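Local structure of Ycf48-like protein (Thermosynechococcus elongatus, 5OJ5) at residues I58-F63 and F102-F107; R66-L71 and G127-S132. The protein probably assists early assembly of photosystem II and replacement of photodamaged D1, and binds the C-terminal prepropeptide of D1 through a seven-bladed beta-propeller. All blocks are in the same frame, centred on the assembly; numbering follows the deposited sequence.

Contact 1: residues I58-F63 and F102-F107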
loop_
_atom_site.group_PDB
_atom_site.type_symbol
_atom_site.label_atom_id
_atom_site.label_comp_id
_atom_site.label_asym_id
_atom_site.label_seq_id
_atom_site.Cartn_x
_atom_site.Cartn_y
_atom_site.Cartn_z
ATOM N N ILE A 58 -2.634 -6.318 -9.525
ATOM C CA ILE A 58 -2.654 -4.883 -9.287
ATOM C C ILE A 58 -1.858 -4.555 -8.029
ATOM O O ILE A 58 -2.009 -5.221 -7.003
ATOM C CB ILE A 58 -4.105 -4.380 -9.220
ATOM C CG1 ILE A 58 -4.874 -4.742 -10.506
ATOM C CG2 ILE A 58 -4.136 -2.882 -8.956
ATOM C CD1 ILE A 58 -4.123 -4.449 -11.797
ATOM N N LEU A 59 -1.045 -3.503 -8.102
ATOM C CA LEU A 59 -0.137 -3.146 -7.023
ATOM C C LEU A 59 -0.459 -1.848 -6.321
ATOM O O LEU A 59 -0.067 -1.678 -5.162
ATOM C CB LEU A 59 1.295 -3.140 -7.530
ATOM C CG LEU A 59 1.773 -4.500 -8.062
ATOM C CD1 LEU A 59 3.175 -4.339 -8.649
ATOM C CD2 LEU A 59 1.776 -5.531 -6.929
ATOM N N ASP A 60 -1.102 -0.890 -6.982
ATOM C CA ASP A 60 -1.357 0.394 -6.335
ATOM C C ASP A 60 -2.493 1.109 -7.044
ATOM O O ASP A 60 -2.859 0.781 -8.184
ATOM C CB ASP A 60 -0.085 1.245 -6.278
ATOM C CG ASP A 60 -0.128 2.308 -5.187
ATOM O OD1 ASP A 60 -0.976 2.221 -4.244
ATOM O OD2 ASP A 60 0.716 3.221 -5.280
ATOM N N MET A 61 -3.028 2.137 -6.378
ATOM C CA MET A 61 -4.168 2.905 -6.858
ATOM C C MET A 61 -4.092 4.300 -6.261
ATOM O O MET A 61 -3.734 4.445 -5.105
ATOM C CB MET A 61 -5.460 2.166 -6.483
ATOM C CG MET A 61 -6.754 2.835 -6.919
ATOM S SD MET A 61 -8.256 2.063 -6.284
ATOM C CE MET A 61 -8.157 0.439 -6.998
ATOM N N SER A 62 -4.501 5.305 -7.037
ATOM C CA SER A 62 -4.563 6.682 -6.541
ATOM C C SER A 62 -5.637 7.448 -7.284
ATOM O O SER A 62 -5.854 7.215 -8.486
ATOM C CB SER A 62 -3.190 7.353 -6.688
ATOM O OG SER A 62 -3.170 8.641 -6.090
ATOM N N PHE A 63 -6.309 8.356 -6.582
ATOM C CA PHE A 63 -7.386 9.138 -7.142
ATOM C C PHE A 63 -7.000 10.610 -7.313
ATOM O O PHE A 63 -6.359 11.224 -6.450
ATOM C CB PHE A 63 -8.654 9.015 -6.292
ATOM C CG PHE A 63 -9.453 7.783 -6.621
ATOM C CD1 PHE A 63 -10.542 7.837 -7.488
ATOM C CD2 PHE A 63 -9.094 6.561 -6.122
ATOM C CE1 PHE A 63 -11.240 6.695 -7.839
ATOM C CE2 PHE A 63 -9.808 5.399 -6.491
ATOM C CZ PHE A 63 -10.865 5.481 -7.354
ATOM N N PHE A 102 4.746 -1.915 -12.411
ATOM C CA PHE A 102 4.407 -0.589 -11.915
ATOM C C PHE A 102 4.029 -0.732 -10.452
ATOM O O PHE A 102 2.974 -1.279 -10.128
ATOM C CB PHE A 102 3.264 0.029 -12.710
ATOM C CG PHE A 102 3.578 0.415 -14.137
ATOM C CD1 PHE A 102 4.838 0.696 -14.607
ATOM C CD2 PHE A 102 2.518 0.574 -15.020
ATOM C CE1 PHE A 102 5.031 1.091 -15.932
ATOM C CE2 PHE A 102 2.710 1.010 -16.301
ATOM C CZ PHE A 102 3.983 1.234 -16.759
ATOM N N ASN A 103 4.931 -0.291 -9.576
ATOM C CA ASN A 103 4.883 -0.519 -8.149
ATOM C C ASN A 103 4.029 0.518 -7.422
ATOM O O ASN A 103 3.557 0.246 -6.317
ATOM C CB ASN A 103 6.363 -0.423 -7.576
ATOM C CG ASN A 103 7.200 -1.562 -7.865
ATOM O OD1 ASN A 103 6.750 -2.698 -7.908
ATOM N ND2 ASN A 103 8.473 -1.278 -8.007
ATOM N N SER A 104 3.899 1.724 -7.985
ATOM C CA SER A 104 3.390 2.848 -7.212
ATOM C C SER A 104 2.810 3.862 -8.171
ATOM O O SER A 104 3.416 4.161 -9.200
ATOM C CB SER A 104 4.526 3.437 -6.399
ATOM O OG SER A 104 4.194 4.586 -5.661
ATOM N N VAL A 105 1.642 4.415 -7.809
ATOM C CA VAL A 105 1.032 5.526 -8.528
ATOM C C VAL A 105 0.558 6.526 -7.489
ATOM O O VAL A 105 0.034 6.139 -6.433
ATOM C CB VAL A 105 -0.124 5.074 -9.445
ATOM C CG1 VAL A 105 -1.237 4.316 -8.679
ATOM C CG2 VAL A 105 -0.714 6.242 -10.246
ATOM N N SER A 106 0.736 7.821 -7.779
ATOM C CA SER A 106 0.319 8.844 -6.819
ATOM C C SER A 106 -0.086 10.092 -7.560
ATOM O O SER A 106 0.708 10.629 -8.342
ATOM C CB SER A 106 1.470 9.144 -5.874
ATOM O OG SER A 106 1.137 10.149 -4.937
ATOM N N PHE A 107 -1.279 10.584 -7.254
ATOM C CA PHE A 107 -1.775 11.869 -7.765
ATOM C C PHE A 107 -1.935 12.856 -6.625
ATOM O O PHE A 107 -2.275 12.503 -5.491
ATOM C CB PHE A 107 -3.154 11.689 -8.424
ATOM C CG PHE A 107 -3.053 11.174 -9.841
ATOM C CD1 PHE A 107 -3.081 12.068 -10.919
ATOM C CD2 PHE A 107 -2.889 9.806 -10.116
ATOM C CE1 PHE A 107 -2.963 11.640 -12.219
ATOM C CE2 PHE A 107 -2.761 9.368 -11.462
ATOM C CZ PHE A 107 -2.794 10.296 -12.494
HETATM O O HOH W 1 2.595 3.938 -3.514
HETATM O O HOH W 2 -4.647 12.081 -4.309
#
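L59, D60 and S62 on the innermost strand of one propeller blade meet F102, V105 and F107 on that of the next, close to the central pore. The strand segments run nearly parallel, 7° apart, with axes 5.6 Å at closest approach, and both direct hydrogen bonds across this seam end on a side chain of 58-63. In strand 58-63, L59 and D60 both face V72, a classic beta bulge, and the CB of each points toward the neighbouring blade. The CG of D60 lies anti to its backbone N (chi1 -158°), and OD2 accepts from V105 N at 2.9 Å. This bond is nearly straight, 165° at the hydrogen, and meets the carboxylate on its anti side, somewhat out of plane. A water donates to D60 OD2 at 2.7 Å and is also hydrogen-bonded to S104 OG, whose other partner is I147 N of the following blade; M61 N adds a weak bond to D60 OD1, so both carboxylate oxygens have partners. Methyl groups pack against the backbone alongside: V105 CG1 lies 3.6 Å from M61 N, and L59 CD1 lies 3.4 Å from F102 O, a buried carbonyl oxygen without a hydrogen-bond partner. Farther along, S62 OG accepts from F107 N at 3.0 Å while lying near the plane of the F107 ring, at its edge.

Contact 2: residues R66-L71 and G127-S132; sequences RHHGWL and GGQSWS
W70 meets G127, G128 and W131 in the turn that follows strand 120-124, whose sequence TTDGGQSW (from T124 to W131) is that of an Asp-box, the BNR motif of sialidase-like propellers. Here the turn of one blade receives the indole of the blade before it. The tight part centres on that indole. W70 NE1 donates to G127 O at 3.0 Å, a bent bond of 140° at the hydrogen, while the six-membered ring continues past the next peptide, its CZ2 3.3 Å from G128 O. W131 brings its edge to one face of W70 in a T-shaped stack, planes at 86° and the six-membered ring of W70 5.2 Å in centroid distance from the five-membered ring of W131. Its CZ2 stands over the centre of the W70 ring system, and its NE1 also lies over that face. G128, which has no side chain, sets its CA 3.2 Å above the W131 plane, near the rim, so the two indoles and the turn backbone interlock. The backbone of W131 also hydrogen-bonds to the bound D1 peptide, so the residue that stacks on W70 also takes part in peptide binding.

The outer side, at exposed Q129 and partly exposed H68, is looser. Q129 bends at chi2 (-48°), and NE2 returns to G127 O at 3.3 Å, approaching the carbonyl plane from the face opposite W70 NE1; two donors thus grip one oxygen. E80 OE2 is hydrogen-bonded to both H68 NE2 and Q129 NE2, tying the pair together indirectly. Between themselves they merely touch: Q129 NE2 lies at the imidazole edge, near its plane, 3.7 Å from H68 CE1.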
loop_
_atom_site.group_PDB
_atom_site.type_symbol
_atom_site.label_atom_id
_atom_site.label_comp_id
_atom_site.label_asym_id
_atom_site.label_seq_id
_atom_site.Cartn_x
_atom_site.Cartn_y
_atom_site.Cartn_z
ATOM N N ARG A 66 -12.887 12.398 -6.233
ATOM C CA ARG A 66 -13.711 11.297 -5.766
ATOM C C ARG A 66 -14.038 10.298 -6.891
ATOM O O ARG A 66 -14.268 9.115 -6.629
ATOM C CB ARG A 66 -15.018 11.886 -5.211
ATOM C CG ARG A 66 -16.147 10.894 -4.990
ATOM C CD ARG A 66 -17.130 11.410 -3.968
ATOM N NE ARG A 66 -17.976 10.364 -3.387
ATOM C CZ ARG A 66 -17.709 9.686 -2.265
ATOM N NH1 ARG A 66 -16.584 9.886 -1.575
ATOM N NH2 ARG A 66 -18.585 8.788 -1.834
ATOM N N HIS A 67 -14.116 10.754 -8.129
ATOM C CA HIS A 67 -14.575 9.893 -9.215
ATOM C C HIS A 67 -13.498 9.393 -10.149
ATOM O O HIS A 67 -13.640 8.307 -10.732
ATOM C CB HIS A 67 -15.620 10.647 -10.027
ATOM C CG HIS A 67 -16.800 10.992 -9.205
ATOM N ND1 HIS A 67 -17.796 10.091 -8.896
ATOM C CD2 HIS A 67 -17.098 12.119 -8.533
ATOM C CE1 HIS A 67 -18.692 10.669 -8.112
ATOM N NE2 HIS A 67 -18.298 11.912 -7.884
ATOM N N HIS A 68 -12.434 10.164 -10.305
ATOM C CA HIS A 68 -11.447 9.913 -11.348
ATOM C C HIS A 68 -10.172 9.391 -10.701
ATOM O O HIS A 68 -9.588 10.069 -9.857
ATOM C CB HIS A 68 -11.170 11.224 -12.079
ATOM C CG HIS A 68 -10.326 11.083 -13.308
ATOM N ND1 HIS A 68 -9.750 12.174 -13.932
ATOM C CD2 HIS A 68 -10.016 10.003 -14.066
ATOM C CE1 HIS A 68 -9.109 11.768 -15.018
ATOM N NE2 HIS A 68 -9.243 10.450 -15.112
ATOM N N GLY A 69 -9.761 8.191 -11.092
ATOM C CA GLY A 69 -8.576 7.601 -10.513
ATOM C C GLY A 69 -7.928 6.603 -11.434
ATOM O O GLY A 69 -8.423 6.294 -12.526
ATOM N N TRP A 70 -6.788 6.086 -10.977
ATOM C CA TRP A 70 -5.912 5.208 -11.741
ATOM C C TRP A 70 -5.410 4.078 -10.866
ATOM O O TRP A 70 -5.151 4.277 -9.667
ATOM C CB TRP A 70 -4.703 6.006 -12.288
ATOM C CG TRP A 70 -5.068 6.993 -13.363
ATOM C CD1 TRP A 70 -5.540 8.249 -13.189
ATOM C CD2 TRP A 70 -5.019 6.763 -14.765
ATOM N NE1 TRP A 70 -5.818 8.824 -14.423
ATOM C CE2 TRP A 70 -5.462 7.937 -15.399
ATOM C CE3 TRP A 70 -4.607 5.683 -15.547
ATOM C CZ2 TRP A 70 -5.520 8.069 -16.799
ATOM C CZ3 TRP A 70 -4.641 5.859 -16.947
ATOM C CH2 TRP A 70 -5.077 7.030 -17.531
ATOM N N LEU A 71 -5.207 2.923 -11.481
ATOM C CA LEU A 71 -4.540 1.811 -10.824
ATOM C C LEU A 71 -3.439 1.286 -11.740
ATOM O O LEU A 71 -3.468 1.485 -12.969
ATOM C CB LEU A 71 -5.514 0.726 -10.384
ATOM C CG LEU A 71 -6.348 -0.017 -11.445
ATOM C CD1 LEU A 71 -5.497 -1.055 -12.210
ATOM C CD2 LEU A 71 -7.555 -0.688 -10.805
ATOM N N GLY A 127 -4.199 14.782 -15.366
ATOM C CA GLY A 127 -5.062 13.727 -14.895
ATOM C C GLY A 127 -4.881 12.430 -15.644
ATOM O O GLY A 127 -5.799 11.594 -15.657
ATOM N N GLY A 128 -3.717 12.225 -16.267
ATOM C CA GLY A 128 -3.457 11.013 -16.978
ATOM C C GLY A 128 -4.006 10.968 -18.391
ATOM O O GLY A 128 -3.970 9.909 -19.020
ATOM N N GLN A 129 -4.454 12.107 -18.927
ATOM C CA GLN A 129 -4.844 12.115 -20.336
ATOM C C GLN A 129 -3.624 12.071 -21.245
ATOM O O GLN A 129 -3.720 11.543 -22.367
ATOM C CB GLN A 129 -5.740 13.314 -20.634
ATOM C CG GLN A 129 -6.935 13.350 -19.673
ATOM C CD GLN A 129 -7.642 11.987 -19.552
ATOM O OE1 GLN A 129 -8.256 11.512 -20.501
ATOM N NE2 GLN A 129 -7.589 11.353 -18.374
ATOM N N SER A 130 -2.480 12.570 -20.779
ATOM C CA SER A 130 -1.226 12.395 -21.481
ATOM C C SER A 130 -0.177 12.082 -20.434
ATOM O O SER A 130 -0.122 12.717 -19.367
ATOM C CB SER A 130 -0.822 13.589 -22.290
ATOM O OG SER A 130 -0.775 14.703 -21.494
ATOM N N TRP A 131 0.640 11.098 -20.741
ATOM C CA TRP A 131 1.726 10.684 -19.881
ATOM C C TRP A 131 3.034 10.857 -20.640
ATOM O O TRP A 131 3.100 10.579 -21.843
ATOM C CB TRP A 131 1.579 9.191 -19.518
ATOM C CG TRP A 131 0.420 8.835 -18.617
ATOM C CD1 TRP A 131 -0.838 8.479 -18.991
ATOM C CD2 TRP A 131 0.432 8.850 -17.194
ATOM N NE1 TRP A 131 -1.603 8.228 -17.882
ATOM C CE2 TRP A 131 -0.848 8.458 -16.761
ATOM C CE3 TRP A 131 1.413 9.157 -16.250
ATOM C CZ2 TRP A 131 -1.183 8.337 -15.420
ATOM C CZ3 TRP A 131 1.078 9.035 -14.892
ATOM C CH2 TRP A 131 -0.209 8.642 -14.496
ATOM N N SER A 132 4.072 11.239 -19.911
ATOM C CA SER A 132 5.420 11.314 -20.426
ATOM C C SER A 132 6.322 10.473 -19.549
ATOM O O SER A 132 6.099 10.322 -18.339
ATOM C CB SER A 132 5.915 12.745 -20.447
ATOM O OG SER A 132 5.065 13.525 -21.270
#

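Both contacts join the same two consecutive blades, the four-stranded sheets beginning with strands 58-63 and 101-108. Their segments alternate along the chain: 58-63, 66-71, 102-107, 127-132. The centres are 10 Å apart, contact 1 about 9 Å and contact 2 about 19 Å from the centre of the chain, so the blade interface is sampled near the pore and again farther out. Strands 58-63 and 69-73 are antiparallel neighbours, linked by a probable hydrogen bond from W70 N to S62 O at 2.9 Å. The rings of F107 and W70, whose planes are about 15° apart, meet and carry the packing from one contact into the other, making one continuous interface between the blades.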